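Local atomic coordinates of Alr3699 protein (Nostoc sp., PDB entry 4XSO), a protein that is of unknown function but has the two-domain GT-B fold of a glycosyltransferase, with a family 4 region followed by a group 1 region. Residues 278-283 and 297-302; 127-132 and 162-167; 97-102 and 379-384. All blocks are in the same frame, centred on the assembly; numbering follows the deposited sequence.

Contact 1: 278-283 and 297-302; sequences QLMAAC and GRVIVE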
ATOM      1  N   GLN A 278     -13.797 -40.188 -14.697  1.00 33.26           N
ATOM      2  CA  GLN A 278     -14.353 -41.517 -14.783  1.00 34.96           C
ATOM      3  C   GLN A 278     -15.853 -41.565 -14.413  1.00 30.34           C
ATOM      4  O   GLN A 278     -16.658 -42.217 -15.080  1.00 28.69           O
ATOM      5  CB  GLN A 278     -13.582 -42.458 -13.835  1.00 39.82           C
ATOM      6  CG  GLN A 278     -12.123 -42.743 -14.246  1.00 37.57           C
ATOM      7  CD  GLN A 278     -11.239 -41.518 -14.180  1.00 37.87           C
ATOM      8  OE1 GLN A 278     -11.354 -40.660 -13.255  1.00 41.18           O
ATOM      9  NE2 GLN A 278     -10.300 -41.424 -15.132  1.00 39.33           N
ATOM     10  N   LEU A 279     -16.184 -40.924 -13.296  1.00 34.73           N
ATOM     11  CA  LEU A 279     -17.582 -40.753 -12.907  1.00 31.63           C
ATOM     12  C   LEU A 279     -18.381 -40.118 -13.991  1.00 32.29           C
ATOM     13  O   LEU A 279     -19.439 -40.599 -14.288  1.00 34.76           O
ATOM     14  CB  LEU A 279     -17.678 -39.938 -11.620  1.00 30.41           C
ATOM     15  CG  LEU A 279     -17.257 -40.783 -10.431  1.00 31.82           C
ATOM     16  CD1 LEU A 279     -16.981 -39.859  -9.246  1.00 31.58           C
ATOM     17  CD2 LEU A 279     -18.300 -41.834 -10.041  1.00 36.30           C
ATOM     18  N   MET A 280     -17.866 -39.026 -14.581  1.00 32.35           N
ATOM     19  CA  MET A 280     -18.546 -38.344 -15.719  1.00 30.64           C
ATOM     20  C   MET A 280     -18.830 -39.331 -16.880  1.00 28.58           C
ATOM     21  O   MET A 280     -19.916 -39.429 -17.453  1.00 30.12           O
ATOM     22  CB  MET A 280     -17.680 -37.186 -16.189  1.00 29.58           C
ATOM     23  CG  MET A 280     -17.607 -35.951 -15.261  1.00 28.92           C
ATOM     24  SD  MET A 280     -16.780 -34.524 -15.993  1.00 21.02           S
ATOM     25  CE  MET A 280     -17.252 -33.379 -14.674  1.00 32.26           C
ATOM     26  N   ALA A 281     -17.804 -40.091 -17.226  1.00 28.08           N
ATOM     27  CA  ALA A 281     -17.915 -41.085 -18.255  1.00 30.02           C
ATOM     28  C   ALA A 281     -19.008 -42.073 -17.945  1.00 30.71           C
ATOM     29  O   ALA A 281     -19.711 -42.516 -18.856  1.00 36.02           O
ATOM     30  CB  ALA A 281     -16.593 -41.817 -18.468  1.00 30.47           C
ATOM     31  N   ALA A 282     -19.199 -42.405 -16.679  1.00 30.81           N
ATOM     32  CA  ALA A 282     -20.248 -43.319 -16.360  1.00 32.16           C
ATOM     33  C   ALA A 282     -21.653 -42.725 -16.335  1.00 32.79           C
ATOM     34  O   ALA A 282     -22.585 -43.455 -16.224  1.00 34.27           O
ATOM     35  CB  ALA A 282     -19.948 -43.991 -15.075  1.00 33.64           C
ATOM     36  N   CYS A 283     -21.796 -41.413 -16.433  1.00 34.06           N
ATOM     37  CA  CYS A 283     -23.127 -40.778 -16.517  1.00 32.03           C
ATOM     38  C   CYS A 283     -23.632 -40.925 -17.942  1.00 35.50           C
ATOM     39  O   CYS A 283     -22.868 -41.296 -18.866  1.00 34.25           O
ATOM     40  CB  CYS A 283     -22.998 -39.317 -16.163  1.00 34.93           C
ATOM     41  SG  CYS A 283     -22.617 -39.145 -14.414  1.00 36.71           S
ATOM     42  N   GLY A 297     -17.648 -22.353 -16.341  1.00 48.42           N
ATOM     43  CA  GLY A 297     -17.913 -23.612 -15.617  1.00 43.97           C
ATOM     44  C   GLY A 297     -16.904 -24.705 -15.940  1.00 39.35           C
ATOM     45  O   GLY A 297     -17.028 -25.332 -17.014  1.00 34.58           O
ATOM     46  N   ARG A 298     -15.912 -24.954 -15.064  1.00 34.12           N
ATOM     47  CA  ARG A 298     -14.902 -26.003 -15.376  1.00 35.81           C
ATOM     48  C   ARG A 298     -15.626 -27.329 -15.659  1.00 33.68           C
ATOM     49  O   ARG A 298     -15.338 -28.062 -16.608  1.00 32.86           O
ATOM     50  CB  ARG A 298     -13.852 -26.153 -14.244  1.00 37.81           C
ATOM     51  CG  ARG A 298     -12.927 -24.926 -14.116  1.00 39.64           C
ATOM     52  CD  ARG A 298     -11.943 -25.003 -12.937  1.00 44.10           C
ATOM     53  NE  ARG A 298     -11.022 -26.134 -13.029  1.00 39.56           N
ATOM     54  CZ  ARG A 298      -9.947 -26.195 -13.830  1.00 46.54           C
ATOM     55  NH1 ARG A 298      -9.550 -25.152 -14.556  1.00 47.45           N
ATOM     56  NH2 ARG A 298      -9.216 -27.306 -13.878  1.00 51.31           N
ATOM     57  N   VAL A 299     -16.657 -27.620 -14.876  1.00 30.41           N
ATOM     58  CA  VAL A 299     -17.376 -28.888 -14.997  1.00 30.69           C
ATOM     59  C   VAL A 299     -18.038 -29.099 -16.353  1.00 28.14           C
ATOM     60  O   VAL A 299     -18.158 -30.234 -16.851  1.00 33.98           O
ATOM     61  CB  VAL A 299     -18.469 -28.991 -13.888  1.00 35.13           C
ATOM     62  CG1 VAL A 299     -19.444 -30.092 -14.169  1.00 39.94           C
ATOM     63  CG2 VAL A 299     -17.767 -29.234 -12.554  1.00 43.27           C
ATOM     64  N   ILE A 300     -18.489 -28.017 -16.930  1.00 30.98           N
ATOM     65  CA  ILE A 300     -19.151 -28.048 -18.210  1.00 30.99           C
ATOM     66  C   ILE A 300     -18.050 -28.456 -19.222  1.00 29.26           C
ATOM     67  O   ILE A 300     -18.212 -29.372 -19.961  1.00 32.24           O
ATOM     68  CB  ILE A 300     -19.713 -26.686 -18.566  1.00 30.68           C
ATOM     69  CG1 ILE A 300     -20.825 -26.288 -17.569  1.00 37.06           C
ATOM     70  CG2 ILE A 300     -20.229 -26.682 -19.999  1.00 33.58           C
ATOM     71  CD1 ILE A 300     -21.295 -24.830 -17.765  1.00 33.66           C
ATOM     72  N   VAL A 301     -16.951 -27.755 -19.255  1.00 31.26           N
ATOM     73  CA  VAL A 301     -15.823 -28.190 -20.137  1.00 30.42           C
ATOM     74  C   VAL A 301     -15.344 -29.604 -19.879  1.00 28.51           C
ATOM     75  O   VAL A 301     -15.075 -30.344 -20.800  1.00 32.61           O
ATOM     76  CB  VAL A 301     -14.644 -27.208 -20.072  1.00 28.02           C
ATOM     77  CG1 VAL A 301     -13.479 -27.697 -20.973  1.00 28.03           C
ATOM     78  CG2 VAL A 301     -15.101 -25.853 -20.519  1.00 31.01           C
ATOM     79  N   GLU A 302     -15.291 -30.022 -18.628  1.00 31.84           N
ATOM     80  CA  GLU A 302     -14.827 -31.370 -18.314  1.00 34.69           C
ATOM     81  C   GLU A 302     -15.752 -32.418 -18.874  1.00 35.32           C
ATOM     82  O   GLU A 302     -15.310 -33.377 -19.465  1.00 28.12           O
ATOM     83  CB  GLU A 302     -14.614 -31.545 -16.814  1.00 33.03           C
ATOM     84  CG  GLU A 302     -13.375 -30.759 -16.436  1.00 33.72           C
ATOM     85  CD  GLU A 302     -13.049 -30.797 -14.970  1.00 45.41           C
ATOM     86  OE1 GLU A 302     -13.963 -30.520 -14.164  1.00 43.63           O
ATOM     87  OE2 GLU A 302     -11.857 -31.038 -14.662  1.00 41.15           O
TER

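Contact 2: 127-132 and 162-167; sequences HDILSP and QTAFIQ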
ATOM      1  N   HIS A 127     -10.591 -13.908 -12.608  1.00 32.16           N
ATOM      2  CA  HIS A 127     -11.349 -15.119 -12.621  1.00 35.03           C
ATOM      3  C   HIS A 127     -12.789 -14.901 -12.113  1.00 40.10           C
ATOM      4  O   HIS A 127     -13.566 -15.867 -12.097  1.00 38.79           O
ATOM      5  CB  HIS A 127     -10.712 -16.191 -11.746  1.00 34.29           C
ATOM      6  CG  HIS A 127      -9.347 -16.615 -12.181  1.00 30.86           C
ATOM      7  ND1 HIS A 127      -9.149 -17.551 -13.159  1.00 33.10           N
ATOM      8  CD2 HIS A 127      -8.114 -16.260 -11.751  1.00 32.40           C
ATOM      9  CE1 HIS A 127      -7.861 -17.752 -13.343  1.00 31.81           C
ATOM     10  NE2 HIS A 127      -7.207 -17.000 -12.481  1.00 33.79           N
ATOM     11  N   ASP A 128     -13.138 -13.671 -11.716  1.00 37.11           N
ATOM     12  CA  ASP A 128     -14.475 -13.390 -11.129  1.00 40.98           C
ATOM     13  C   ASP A 128     -15.320 -12.570 -12.097  1.00 40.11           C
ATOM     14  O   ASP A 128     -14.795 -11.876 -12.972  1.00 38.06           O
ATOM     15  CB  ASP A 128     -14.379 -12.558  -9.850  1.00 46.29           C
ATOM     16  CG  ASP A 128     -13.451 -13.173  -8.779  1.00 49.92           C
ATOM     17  OD1 ASP A 128     -13.672 -14.331  -8.424  1.00 49.22           O
ATOM     18  OD2 ASP A 128     -12.552 -12.463  -8.270  1.00 50.49           O
ATOM     19  N   ILE A 129     -16.623 -12.676 -11.923  1.00 36.46           N
ATOM     20  CA  ILE A 129     -17.575 -11.723 -12.495  1.00 38.72           C
ATOM     21  C   ILE A 129     -17.682 -10.645 -11.418  1.00 36.04           C
ATOM     22  O   ILE A 129     -18.102 -10.947 -10.305  1.00 37.31           O
ATOM     23  CB  ILE A 129     -18.918 -12.392 -12.779  1.00 41.23           C
ATOM     24  CG1 ILE A 129     -18.742 -13.411 -13.909  1.00 43.68           C
ATOM     25  CG2 ILE A 129     -20.026 -11.361 -13.128  1.00 40.30           C
ATOM     26  CD1 ILE A 129     -20.051 -14.083 -14.277  1.00 46.16           C
ATOM     27  N   LEU A 130     -17.171  -9.462 -11.714  1.00 31.94           N
ATOM     28  CA  LEU A 130     -17.128  -8.331 -10.803  1.00 39.31           C
ATOM     29  C   LEU A 130     -18.533  -7.709 -10.647  1.00 41.77           C
ATOM     30  O   LEU A 130     -18.786  -6.620 -11.093  1.00 41.63           O
ATOM     31  CB  LEU A 130     -16.129  -7.307 -11.335  1.00 38.59           C
ATOM     32  CG  LEU A 130     -14.715  -7.841 -11.185  1.00 42.31           C
ATOM     33  CD1 LEU A 130     -13.710  -6.966 -11.853  1.00 44.36           C
ATOM     34  CD2 LEU A 130     -14.363  -8.003  -9.718  1.00 46.15           C
ATOM     35  N   SER A 131     -19.446  -8.466 -10.065  1.00 43.34           N
ATOM     36  CA  SER A 131     -20.826  -7.968  -9.909  1.00 49.82           C
ATOM     37  C   SER A 131     -21.023  -7.281  -8.551  1.00 40.14           C
ATOM     38  O   SER A 131     -20.586  -7.778  -7.512  1.00 35.80           O
ATOM     39  CB  SER A 131     -21.851  -9.102 -10.111  1.00 46.50           C
ATOM     40  OG  SER A 131     -23.085  -8.850  -9.465  1.00 58.27           O
ATOM     41  N   PRO A 132     -21.725  -6.138  -8.564  1.00 51.62           N
ATOM     42  CA  PRO A 132     -22.105  -5.512  -7.300  1.00 50.41           C
ATOM     43  C   PRO A 132     -23.072  -6.339  -6.455  1.00 45.32           C
ATOM     44  O   PRO A 132     -23.350  -5.951  -5.341  1.00 55.81           O
ATOM     45  CB  PRO A 132     -22.753  -4.165  -7.716  1.00 49.54           C
ATOM     46  CG  PRO A 132     -22.695  -4.091  -9.193  1.00 49.45           C
ATOM     47  CD  PRO A 132     -22.286  -5.436  -9.732  1.00 49.78           C
ATOM     48  N   GLN A 162     -15.053 -10.549 -18.657  1.00 30.07           N
ATOM     49  CA  GLN A 162     -14.500  -9.380 -19.322  1.00 26.16           C
ATOM     50  C   GLN A 162     -15.563  -8.297 -19.374  1.00 29.14           C
ATOM     51  O   GLN A 162     -15.275  -7.148 -19.171  1.00 29.73           O
ATOM     52  CB  GLN A 162     -14.086  -9.750 -20.743  1.00 27.19           C
ATOM     53  CG  GLN A 162     -13.503  -8.623 -21.607  1.00 28.72           C
ATOM     54  CD  GLN A 162     -13.291  -9.097 -23.029  1.00 29.77           C
ATOM     55  OE1 GLN A 162     -14.113  -9.799 -23.567  1.00 30.08           O
ATOM     56  NE2 GLN A 162     -12.193  -8.743 -23.614  1.00 33.07           N
ATOM     57  N   THR A 163     -16.774  -8.672 -19.733  1.00 27.84           N
ATOM     58  CA  THR A 163     -17.874  -7.668 -19.839  1.00 33.75           C
ATOM     59  C   THR A 163     -18.182  -7.073 -18.474  1.00 29.24           C
ATOM     60  O   THR A 163     -18.390  -5.874 -18.358  1.00 34.45           O
ATOM     61  CB  THR A 163     -19.154  -8.344 -20.414  1.00 33.59           C
ATOM     62  OG1 THR A 163     -19.321  -9.596 -19.735  1.00 56.90           O
ATOM     63  CG2 THR A 163     -18.947  -8.651 -21.794  1.00 33.53           C
ATOM     64  N   ALA A 164     -18.233  -7.894 -17.435  1.00 33.95           N
ATOM     65  CA  ALA A 164     -18.481  -7.341 -16.068  1.00 32.33           C
ATOM     66  C   ALA A 164     -17.375  -6.353 -15.591  1.00 37.28           C
ATOM     67  O   ALA A 164     -17.683  -5.353 -14.928  1.00 31.33           O
ATOM     68  CB  ALA A 164     -18.675  -8.445 -15.051  1.00 33.68           C
ATOM     69  N   PHE A 165     -16.097  -6.604 -15.959  1.00 27.90           N
ATOM     70  CA  PHE A 165     -15.013  -5.724 -15.601  1.00 29.68           C
ATOM     71  C   PHE A 165     -15.140  -4.388 -16.263  1.00 29.60           C
ATOM     72  O   PHE A 165     -14.904  -3.337 -15.656  1.00 34.94           O
ATOM     73  CB  PHE A 165     -13.689  -6.377 -16.053  1.00 28.29           C
ATOM     74  CG  PHE A 165     -12.513  -5.465 -15.979  1.00 31.13           C
ATOM     75  CD1 PHE A 165     -11.909  -5.165 -14.732  1.00 35.92           C
ATOM     76  CD2 PHE A 165     -11.928  -4.959 -17.134  1.00 27.73           C
ATOM     77  CE1 PHE A 165     -10.745  -4.387 -14.702  1.00 32.14           C
ATOM     78  CE2 PHE A 165     -10.775  -4.169 -17.090  1.00 29.62           C
ATOM     79  CZ  PHE A 165     -10.192  -3.875 -15.891  1.00 30.31           C
ATOM     80  N   ILE A 166     -15.516  -4.428 -17.539  1.00 31.43           N
ATOM     81  CA  ILE A 166     -15.768  -3.228 -18.294  1.00 31.53           C
ATOM     82  C   ILE A 166     -16.974  -2.412 -17.741  1.00 36.44           C
ATOM     83  O   ILE A 166     -16.901  -1.193 -17.664  1.00 34.35           O
ATOM     84  CB  ILE A 166     -16.023  -3.603 -19.756  1.00 33.72           C
ATOM     85  CG1 ILE A 166     -14.719  -4.043 -20.420  1.00 33.50           C
ATOM     86  CG2 ILE A 166     -16.702  -2.448 -20.521  1.00 33.79           C
ATOM     87  CD1 ILE A 166     -14.954  -4.552 -21.880  1.00 36.06           C
ATOM     88  N   GLN A 167     -18.069  -3.081 -17.405  1.00 34.60           N
ATOM     89  CA  GLN A 167     -19.290  -2.402 -16.921  1.00 35.36           C
ATOM     90  C   GLN A 167     -19.084  -1.753 -15.576  1.00 38.78           C
ATOM     91  O   GLN A 167     -19.788  -0.849 -15.218  1.00 41.83           O
ATOM     92  CB  GLN A 167     -20.422  -3.433 -16.781  1.00 38.71           C
ATOM     93  CG  GLN A 167     -20.987  -3.833 -18.138  1.00 42.05           C
ATOM     94  CD  GLN A 167     -21.899  -5.045 -18.124  1.00 48.25           C
ATOM     95  OE1 GLN A 167     -21.887  -5.886 -17.218  1.00 53.69           O
ATOM     96  NE2 GLN A 167     -22.669  -5.167 -19.186  1.00 56.79           N
TER
HETATM   97  O   HOH W   1     -19.683  -5.364 -13.355  1.00 66.13           O

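Contact 3: 97-102 and 379-384; sequences YDLIYA and ETLSSL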
ATOM      1  N   TYR A  97      11.983 -10.699  -9.059  1.00 36.84           N
ATOM      2  CA  TYR A  97      11.180 -11.248 -10.149  1.00 33.26           C
ATOM      3  C   TYR A  97      11.009 -10.180 -11.234  1.00 36.34           C
ATOM      4  O   TYR A  97      11.349  -9.004 -11.017  1.00 36.09           O
ATOM      5  CB  TYR A  97       9.858 -11.786  -9.585  1.00 33.66           C
ATOM      6  CG  TYR A  97      10.095 -13.021  -8.759  1.00 33.87           C
ATOM      7  CD1 TYR A  97      10.491 -12.908  -7.436  1.00 33.22           C
ATOM      8  CD2 TYR A  97       9.990 -14.290  -9.324  1.00 33.41           C
ATOM      9  CE1 TYR A  97      10.826 -14.008  -6.695  1.00 37.19           C
ATOM     10  CE2 TYR A  97      10.311 -15.409  -8.593  1.00 31.21           C
ATOM     11  CZ  TYR A  97      10.745 -15.253  -7.294  1.00 34.27           C
ATOM     12  OH  TYR A  97      10.996 -16.318  -6.552  1.00 31.17           O
ATOM     13  N   ASP A  98      10.565 -10.578 -12.416  1.00 32.56           N
ATOM     14  CA  ASP A  98      10.460  -9.650 -13.518  1.00 34.34           C
ATOM     15  C   ASP A  98       9.016  -9.213 -13.817  1.00 35.55           C
ATOM     16  O   ASP A  98       8.808  -8.358 -14.650  1.00 33.62           O
ATOM     17  CB  ASP A  98      10.978 -10.293 -14.754  1.00 35.46           C
ATOM     18  CG  ASP A  98      12.388 -10.762 -14.600  1.00 42.79           C
ATOM     19  OD1 ASP A  98      13.307  -9.952 -14.386  1.00 43.55           O
ATOM     20  OD2 ASP A  98      12.570 -11.977 -14.658  1.00 43.12           O
ATOM     21  N   LEU A  99       8.046  -9.900 -13.241  1.00 34.45           N
ATOM     22  CA  LEU A  99       6.675  -9.670 -13.498  1.00 32.18           C
ATOM     23  C   LEU A  99       5.839 -10.183 -12.304  1.00 33.71           C
ATOM     24  O   LEU A  99       6.154 -11.215 -11.700  1.00 30.08           O
ATOM     25  CB  LEU A  99       6.300 -10.457 -14.768  1.00 39.32           C
ATOM     26  CG  LEU A  99       4.820 -10.203 -15.198  1.00 40.61           C
ATOM     27  CD1 LEU A  99       4.701  -9.958 -16.674  1.00 48.24           C
ATOM     28  CD2 LEU A  99       3.872 -11.325 -14.814  1.00 42.81           C
ATOM     29  N   ILE A 100       4.762  -9.470 -11.999  1.00 31.45           N
ATOM     30  CA  ILE A 100       3.873  -9.816 -10.927  1.00 28.15           C
ATOM     31  C   ILE A 100       2.560 -10.199 -11.574  1.00 32.49           C
ATOM     32  O   ILE A 100       2.018  -9.421 -12.396  1.00 28.62           O
ATOM     33  CB  ILE A 100       3.622  -8.623  -9.964  1.00 27.89           C
ATOM     34  CG1 ILE A 100       4.915  -8.145  -9.320  1.00 33.31           C
ATOM     35  CG2 ILE A 100       2.666  -8.972  -8.876  1.00 28.07           C
ATOM     36  CD1 ILE A 100       4.666  -6.774  -8.665  1.00 34.51           C
ATOM     37  N   TYR A 101       2.050 -11.399 -11.207  1.00 32.06           N
ATOM     38  CA  TYR A 101       0.846 -11.941 -11.855  1.00 32.92           C
ATOM     39  C   TYR A 101      -0.164 -12.217 -10.753  1.00 33.03           C
ATOM     40  O   TYR A 101      -0.044 -13.189  -9.998  1.00 31.85           O
ATOM     41  CB  TYR A 101       1.249 -13.189 -12.655  1.00 32.01           C
ATOM     42  CG  TYR A 101       0.270 -13.799 -13.583  1.00 30.86           C
ATOM     43  CD1 TYR A 101      -0.874 -14.417 -13.131  1.00 32.44           C
ATOM     44  CD2 TYR A 101       0.589 -13.922 -14.938  1.00 36.00           C
ATOM     45  CE1 TYR A 101      -1.719 -15.101 -13.999  1.00 33.63           C
ATOM     46  CE2 TYR A 101      -0.255 -14.588 -15.832  1.00 33.27           C
ATOM     47  CZ  TYR A 101      -1.401 -15.171 -15.369  1.00 32.43           C
ATOM     48  OH  TYR A 101      -2.226 -15.833 -16.251  1.00 30.08           O
ATOM     49  N   ALA A 102      -1.082 -11.274 -10.607  1.00 29.61           N
ATOM     50  CA  ALA A 102      -2.126 -11.312  -9.551  1.00 31.03           C
ATOM     51  C   ALA A 102      -3.338 -12.071 -10.046  1.00 29.76           C
ATOM     52  O   ALA A 102      -3.923 -11.736 -11.093  1.00 28.68           O
ATOM     53  CB  ALA A 102      -2.511  -9.903  -9.158  1.00 30.29           C
ATOM     54  N   GLU A 379       2.490 -16.248 -25.281  1.00 32.16           N
ATOM     55  CA  GLU A 379       2.501 -15.183 -26.295  1.00 35.69           C
ATOM     56  C   GLU A 379       2.058 -13.886 -25.700  1.00 39.37           C
ATOM     57  O   GLU A 379       2.678 -12.823 -25.922  1.00 38.91           O
ATOM     58  CB  GLU A 379       1.627 -15.523 -27.504  1.00 38.62           C
ATOM     59  CG  GLU A 379       2.295 -16.709 -28.227  1.00 51.76           C
ATOM     60  CD  GLU A 379       1.627 -17.211 -29.516  1.00 58.94           C
ATOM     61  OE1 GLU A 379       0.679 -16.584 -30.029  1.00 62.73           O
ATOM     62  OE2 GLU A 379       2.062 -18.285 -30.008  1.00 66.95           O
ATOM     63  N   THR A 380       1.024 -13.934 -24.888  1.00 34.29           N
ATOM     64  CA  THR A 380       0.555 -12.684 -24.324  1.00 36.78           C
ATOM     65  C   THR A 380       1.620 -12.098 -23.335  1.00 36.74           C
ATOM     66  O   THR A 380       1.859 -10.917 -23.331  1.00 32.83           O
ATOM     67  CB  THR A 380      -0.824 -12.873 -23.704  1.00 42.60           C
ATOM     68  OG1 THR A 380      -1.742 -13.404 -24.696  1.00 40.28           O
ATOM     69  CG2 THR A 380      -1.323 -11.549 -23.227  1.00 44.65           C
ATOM     70  N   LEU A 381       2.288 -12.928 -22.535  1.00 36.37           N
ATOM     71  CA  LEU A 381       3.376 -12.452 -21.670  1.00 37.92           C
ATOM     72  C   LEU A 381       4.592 -11.889 -22.458  1.00 41.43           C
ATOM     73  O   LEU A 381       5.170 -10.884 -22.067  1.00 39.39           O
ATOM     74  CB  LEU A 381       3.820 -13.536 -20.709  1.00 37.14           C
ATOM     75  CG  LEU A 381       2.740 -13.816 -19.649  1.00 39.39           C
ATOM     76  CD1 LEU A 381       3.152 -14.995 -18.817  1.00 39.84           C
ATOM     77  CD2 LEU A 381       2.412 -12.595 -18.796  1.00 41.13           C
ATOM     78  N   SER A 382       4.972 -12.498 -23.568  1.00 40.31           N
ATOM     79  CA  SER A 382       6.145 -11.998 -24.301  1.00 45.13           C
ATOM     80  C   SER A 382       5.784 -10.690 -25.009  1.00 48.61           C
ATOM     81  O   SER A 382       6.620  -9.850 -25.266  1.00 43.56           O
ATOM     82  CB  SER A 382       6.619 -13.021 -25.293  1.00 42.52           C
ATOM     83  OG  SER A 382       5.611 -13.182 -26.224  1.00 47.35           O
ATOM     84  N   SER A 383       4.504 -10.520 -25.312  1.00 48.46           N
ATOM     85  CA  SER A 383       3.965  -9.260 -25.778  1.00 48.93           C
ATOM     86  C   SER A 383       4.252  -8.053 -24.854  1.00 53.73           C
ATOM     87  O   SER A 383       4.051  -6.942 -25.254  1.00 53.38           O
ATOM     88  CB  SER A 383       2.463  -9.429 -25.959  1.00 63.92           C
ATOM     89  OG  SER A 383       1.843  -8.201 -26.185  1.00 74.44           O
ATOM     90  N   LEU A 384       4.722  -8.253 -23.632  1.00 54.69           N
ATOM     91  CA  LEU A 384       5.080  -7.130 -22.768  1.00 62.94           C
ATOM     92  C   LEU A 384       6.449  -7.330 -22.070  1.00 68.47           C
ATOM     93  O   LEU A 384       7.396  -7.866 -22.681  1.00 60.63           O
ATOM     94  CB  LEU A 384       3.925  -6.909 -21.777  1.00 64.45           C
ATOM     95  CG  LEU A 384       3.642  -7.978 -20.727  1.00 58.57           C
ATOM     96  CD1 LEU A 384       4.260  -7.522 -19.425  1.00 65.93           C
ATOM     97  CD2 LEU A 384       2.166  -8.213 -20.483  1.00 57.24           C
TER

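Contact 1: 278-283 and 297-302
Glu302, whose CB carbon meets Met280, makes the shortest polar bond of the pair within its own helix: its backbone N donates to Arg298 O at 2.8 Å. This is packing between helices 276-282 and 298-305 of the C-terminal, Rossmann-like half of the GT-B fold, and every contact between the two segments runs through one buried methionine. Met280 leaves its helix with CG anti to the carbonyl carbon (chi1 -72°) and then runs fully extended, which carries the thioether across the gap; the nearest CA atoms, those of Met280 and Glu302, are still 8.3 Å apart. Met280 SD sits against the backbone and first side-chain carbon of Glu302, 3.7 Å from C and 3.8 Å from CB, and the two side chains cross obliquely. The carboxylate takes no part in this: Glu302 OE2 is hydrogen-bonded to Tyr187 OH. Met280 also touches Phe212 of strand 207-212, as do Leu279 and Cys283 of the same segment. The methyl group finishes against one turn of helix 298-305, between positions i and i+3: Met280 CE is 3.9 Å from both Val299 O and Glu302 CB, and 4.0 Å from Val299 CG1.

Contact 2: 127-132 and 162-167
Leu130 sits at the centre of an inverse gamma turn, closed by a weak hydrogen bond from Ser131 N to Ile129 O, and the turn brings its CA within 5.5 Å of Ala164 CA on helix 159-167. The loop after strand 122-126 is thus laid directly against a helix of the N-terminal GT-B domain, and the small alanine permits the closeness. Ala164 points its methyl at the loop backbone, where CB lies 3.8 Å from Leu130 N. The same methyl meets Ile129 through the beta branch, CG2 to CB at 3.7 Å; with CG1 anti to the carbonyl carbon (chi1 -68°), CG2 falls anti to the backbone N and faces the alanine. Ile129 also touches Pro295, in the range of the second family region, so this side of the loop faces the other half of the protein. Leu130 and Phe165 run side by side in the same direction. Leu130 CD1 comes to the edge of the phenylalanine ring, in its plane, 3.8 Å from CD1 of Phe165. Both side chains reach helix 137-150, Leu130 at Leu140 and Phe165 at Ala147 and Asn148. A water donates to Leu130 O at 2.7 Å; its 2.5 Å distance to Ala164 O is too short to be trusted in detail. With no direct hydrogen bond between the segments, the contact rests on the fit of aliphatic and aromatic surfaces, and the water probably bridges two carbonyl oxygens that cannot bond to each other.

Contact 3: 97-102 and 379-384
Leu99 and the two leucines Leu381 and Leu384 make the aliphatic part of this contact, where the end of the chain folds back on the N-terminal domain, as the last helix does in GT-B proteins. Here one methyl of the strand does the touching: Leu99 CD1 lies 3.7 Å from Leu384 CD1 and 4.1 Å from Leu381 CD2. The leucine from the strand has CG anti to its own N (chi1 -176°) and crosses each of the other two at about a right angle, and the touching is between CD methyls. Leu384 is the last modelled residue, an exposed flank to an otherwise buried patch. The aromatic part is looser. Leu381 CD2 approaches the edge of the Tyr101 ring, near its plane, with CE2 4.5 Å away; the hydroxyl of that tyrosine is hydrogen-bonded to His125 ND1, and Phe11 meets the ring edge-to-face. No hydrogen bond crosses between the segments; at the helix end, Glu379 O accepts both Ser383 N and Ser382 OG, each at 3.0 Å and from the same face of its carbonyl plane, the hydroxyl tilted 31° out of that plane. In the fold, helix 370-382 packs against the parallel sheet: Leu381 touches Ile9 of strand 9-13 and Val123 of strand 122-126, the two strands that flank 99-102.

In the fold
Contact 3 spans most of the chain: its strand 99-102 comes first, contacts 2 and 1 follow in that order, and segment 379-384 ends the model. Contacts 2 and 3 belong to the N-terminal domain with its seven-stranded parallel sheet, their centres about 22 Å apart; strand 122-126 links them, lying next to 99-102 and leading into loop 127-132. Contact 1 is in the other domain, beside the six-stranded sheet, with its centre about 26 Å from that of contact 2 and about 32 Å from that of contact 3. None touches another. Because the chain builds the second domain and then returns, contact 3 brings the last helix of the chain back against the first domain.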